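PDB 4HGZ: CcbJ from Streptomyces caelestis, which probably transfers a methyl group from S-adenosyl-L-methionine to a nitrogen atom of its substrate, as an N-methyltransferase. Local coordinates for residues L196-H201 with H211-S216. Sequence-based numbering, arbitrary orientation.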
ATOM      1  N   LEU C 196     -19.539   1.331 -11.232  1.00 42.41           N
ATOM      2  CA  LEU C 196     -18.306   1.852 -10.647  1.00 42.03           C
ATOM      3  C   LEU C 196     -18.635   2.925  -9.616  1.00 40.76           C
ATOM      4  O   LEU C 196     -19.779   3.364  -9.510  1.00 40.58           O
ATOM      5  CB  LEU C 196     -17.434   2.450 -11.752  1.00 31.10           C
ATOM      6  CG  LEU C 196     -17.410   1.557 -12.990  1.00 32.71           C
ATOM      7  CD1 LEU C 196     -16.969   2.305 -14.240  1.00 30.03           C
ATOM      8  CD2 LEU C 196     -16.505   0.376 -12.724  1.00 35.86           C
ATOM      9  N   GLU C 197     -17.625   3.361  -8.870  1.00 42.86           N
ATOM     10  CA  GLU C 197     -17.817   4.408  -7.873  1.00 41.39           C
ATOM     11  C   GLU C 197     -16.661   5.376  -7.887  1.00 36.28           C
ATOM     12  O   GLU C 197     -15.504   4.963  -7.853  1.00 42.97           O
ATOM     13  CB  GLU C 197     -17.956   3.816  -6.474  1.00 39.07           C
ATOM     14  CG  GLU C 197     -18.202   4.861  -5.415  1.00 57.34           C
ATOM     15  CD  GLU C 197     -18.826   4.281  -4.158  1.00 81.20           C
ATOM     16  OE1 GLU C 197     -18.077   3.734  -3.321  1.00 78.15           O
ATOM     17  OE2 GLU C 197     -20.067   4.382  -4.007  1.00 71.14           O
ATOM     18  N   ALA C 198     -16.985   6.663  -7.975  1.00 38.99           N
ATOM     19  CA  ALA C 198     -15.996   7.720  -7.813  1.00 39.76           C
ATOM     20  C   ALA C 198     -16.313   8.403  -6.498  1.00 43.35           C
ATOM     21  O   ALA C 198     -17.481   8.689  -6.199  1.00 43.42           O
ATOM     22  CB  ALA C 198     -16.054   8.705  -8.962  1.00 36.12           C
ATOM     23  N   SER C 199     -15.279   8.653  -5.706  1.00 32.61           N
ATOM     24  CA  SER C 199     -15.493   9.045  -4.322  1.00 39.53           C
ATOM     25  C   SER C 199     -14.500  10.103  -3.827  1.00 36.04           C
ATOM     26  O   SER C 199     -13.350  10.165  -4.282  1.00 39.77           O
ATOM     27  CB  SER C 199     -15.458   7.794  -3.443  1.00 34.71           C
ATOM     28  OG  SER C 199     -15.561   8.114  -2.076  1.00 53.94           O
ATOM     29  N   LYS C 200     -14.961  10.952  -2.912  1.00 37.93           N
ATOM     30  CA  LYS C 200     -14.086  11.933  -2.256  1.00 41.47           C
ATOM     31  C   LYS C 200     -14.237  11.785  -0.757  1.00 36.21           C
ATOM     32  O   LYS C 200     -15.343  11.841  -0.232  1.00 42.44           O
ATOM     33  CB  LYS C 200     -14.429  13.360  -2.668  1.00 32.24           C
ATOM     34  CG  LYS C 200     -14.070  13.693  -4.097  1.00 46.75           C
ATOM     35  CD  LYS C 200     -14.668  15.027  -4.519  1.00 60.83           C
ATOM     36  CE  LYS C 200     -14.092  16.176  -3.727  1.00 56.64           C
ATOM     37  NZ  LYS C 200     -14.595  17.475  -4.236  1.00 75.23           N
ATOM     38  N   HIS C 201     -13.127  11.560  -0.071  1.00 39.53           N
ATOM     39  CA  HIS C 201     -13.173  11.325   1.357  1.00 37.11           C
ATOM     40  C   HIS C 201     -12.367  12.384   2.060  1.00 40.58           C
ATOM     41  O   HIS C 201     -11.226  12.641   1.698  1.00 50.05           O
ATOM     42  CB  HIS C 201     -12.629   9.936   1.689  1.00 33.31           C
ATOM     43  CG  HIS C 201     -12.531   9.651   3.156  1.00 35.44           C
ATOM     44  ND1 HIS C 201     -11.415   9.081   3.731  1.00 41.53           N
ATOM     45  CD2 HIS C 201     -13.408   9.860   4.169  1.00 44.63           C
ATOM     46  CE1 HIS C 201     -11.609   8.948   5.031  1.00 35.03           C
ATOM     47  NE2 HIS C 201     -12.808   9.420   5.325  1.00 37.73           N
ATOM     48  N   HIS C 211     -20.241   9.382  -6.412  1.00 41.03           N
ATOM     49  CA  HIS C 211     -21.186   9.025  -7.453  1.00 43.39           C
ATOM     50  C   HIS C 211     -21.141   7.525  -7.659  1.00 44.38           C
ATOM     51  O   HIS C 211     -20.064   6.938  -7.819  1.00 44.56           O
ATOM     52  CB  HIS C 211     -20.801   9.672  -8.773  1.00 42.60           C
ATOM     53  CG  HIS C 211     -21.184  11.109  -8.873  1.00 47.89           C
ATOM     54  ND1 HIS C 211     -22.081  11.571  -9.810  1.00 65.92           N
ATOM     55  CD2 HIS C 211     -20.796  12.186  -8.157  1.00 53.94           C
ATOM     56  CE1 HIS C 211     -22.226  12.874  -9.669  1.00 66.82           C
ATOM     57  NE2 HIS C 211     -21.457  13.273  -8.674  1.00 63.40           N
ATOM     58  N   HIS C 212     -22.306   6.896  -7.658  1.00 43.16           N
ATOM     59  CA  HIS C 212     -22.399   5.557  -8.193  1.00 42.51           C
ATOM     60  C   HIS C 212     -22.569   5.741  -9.695  1.00 39.85           C
ATOM     61  O   HIS C 212     -23.468   6.451 -10.132  1.00 47.16           O
ATOM     62  CB  HIS C 212     -23.580   4.804  -7.582  1.00 43.54           C
ATOM     63  CG  HIS C 212     -23.721   3.398  -8.083  1.00 57.79           C
ATOM     64  ND1 HIS C 212     -23.191   2.312  -7.418  1.00 75.35           N
ATOM     65  CD2 HIS C 212     -24.324   2.902  -9.193  1.00 59.46           C
ATOM     66  CE1 HIS C 212     -23.460   1.209  -8.097  1.00 71.21           C
ATOM     67  NE2 HIS C 212     -24.148   1.539  -9.177  1.00 57.80           N
ATOM     68  N   ILE C 213     -21.686   5.127 -10.476  1.00 41.19           N
ATOM     69  CA  ILE C 213     -21.692   5.255 -11.937  1.00 43.11           C
ATOM     70  C   ILE C 213     -22.094   3.956 -12.634  1.00 40.19           C
ATOM     71  O   ILE C 213     -21.604   2.882 -12.288  1.00 50.57           O
ATOM     72  CB  ILE C 213     -20.292   5.624 -12.445  1.00 42.01           C
ATOM     73  CG1 ILE C 213     -19.766   6.836 -11.680  1.00 36.36           C
ATOM     74  CG2 ILE C 213     -20.313   5.877 -13.937  1.00 33.67           C
ATOM     75  CD1 ILE C 213     -18.304   7.118 -11.943  1.00 37.66           C
ATOM     76  N   VAL C 214     -22.971   4.058 -13.620  1.00 42.56           N
ATOM     77  CA  VAL C 214     -23.345   2.909 -14.449  1.00 40.57           C
ATOM     78  C   VAL C 214     -23.016   3.222 -15.910  1.00 44.75           C
ATOM     79  O   VAL C 214     -23.533   4.192 -16.472  1.00 49.12           O
ATOM     80  CB  VAL C 214     -24.861   2.590 -14.332  1.00 42.97           C
ATOM     81  CG1 VAL C 214     -25.187   1.284 -15.006  1.00 37.35           C
ATOM     82  CG2 VAL C 214     -25.291   2.526 -12.882  1.00 41.28           C
ATOM     83  N   LEU C 215     -22.132   2.429 -16.512  1.00 45.32           N
ATOM     84  CA  LEU C 215     -21.807   2.572 -17.931  1.00 39.80           C
ATOM     85  C   LEU C 215     -22.397   1.385 -18.665  1.00 46.87           C
ATOM     86  O   LEU C 215     -22.248   0.245 -18.218  1.00 53.97           O
ATOM     87  CB  LEU C 215     -20.300   2.579 -18.144  1.00 33.84           C
ATOM     88  CG  LEU C 215     -19.459   3.474 -17.242  1.00 40.68           C
ATOM     89  CD1 LEU C 215     -17.978   3.314 -17.583  1.00 30.63           C
ATOM     90  CD2 LEU C 215     -19.891   4.911 -17.396  1.00 41.25           C
ATOM     91  N   SER C 216     -23.059   1.639 -19.788  1.00 46.70           N
ATOM     92  CA  SER C 216     -23.765   0.567 -20.488  1.00 46.54           C
ATOM     93  C   SER C 216     -23.266   0.388 -21.909  1.00 45.17           C
ATOM     94  O   SER C 216     -22.851   1.357 -22.555  1.00 49.18           O
ATOM     95  CB  SER C 216     -25.280   0.826 -20.491  1.00 43.52           C
ATOM     96  OG  SER C 216     -25.704   1.407 -19.268  1.00 60.62           O
TER
HETATM   97  O   HOH W   1     -22.391   2.858  -4.923  1.00 53.94           O
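With CG beside the backbone N and opposite the carbonyl carbon (chi1 -43° in Leu196, -47° in Leu215), the two leucines swing their CD1 methyls together and cross at about a right angle, Leu196 CD1 lying 3.6 Å from Leu215 CD1. Glu197 and His212 instead have CG anti to the backbone N (chi1 -178° in Glu197); the extended glutamate chain then lets OE2 face the same water as His212 ND1.

On the leucines' face, Ile213 CD1 also reaches Ala198 CB, 4.1 Å away. Branched Leu196, Ile213 and Leu215 suit this largely apolar side, which other subunits cover: Val194 of a second packs on Ile213, Phe184 and Ile221 of a third on Leu196 and Leu215. Small Ala198 lets Thr186 of the second subunit approach, and His211 packs on its Glu190.

Between these antiparallel arms of a beta hairpin, Leu196 and Ile213 form a hydrogen-bonded pair (Leu196 N to Ile213 O and Ile213 N to Leu196 O, both 2.8 Å). Ala198 and His211 repeat the pattern. Glu197 and His212, the non-hydrogen-bonded pair between them, turn to the other face, where the water bridges Glu197 OE2 (2.9 Å) and His212 ND1 (2.7 Å), in the imidazole plane. Tyr226 OH also binds OE2, and His195 ND1 binds His212 NE2. With Glu197 OE2 only 5.1 Å from His212 ND1, the water-linked carboxylate could favour a protonated imidazole.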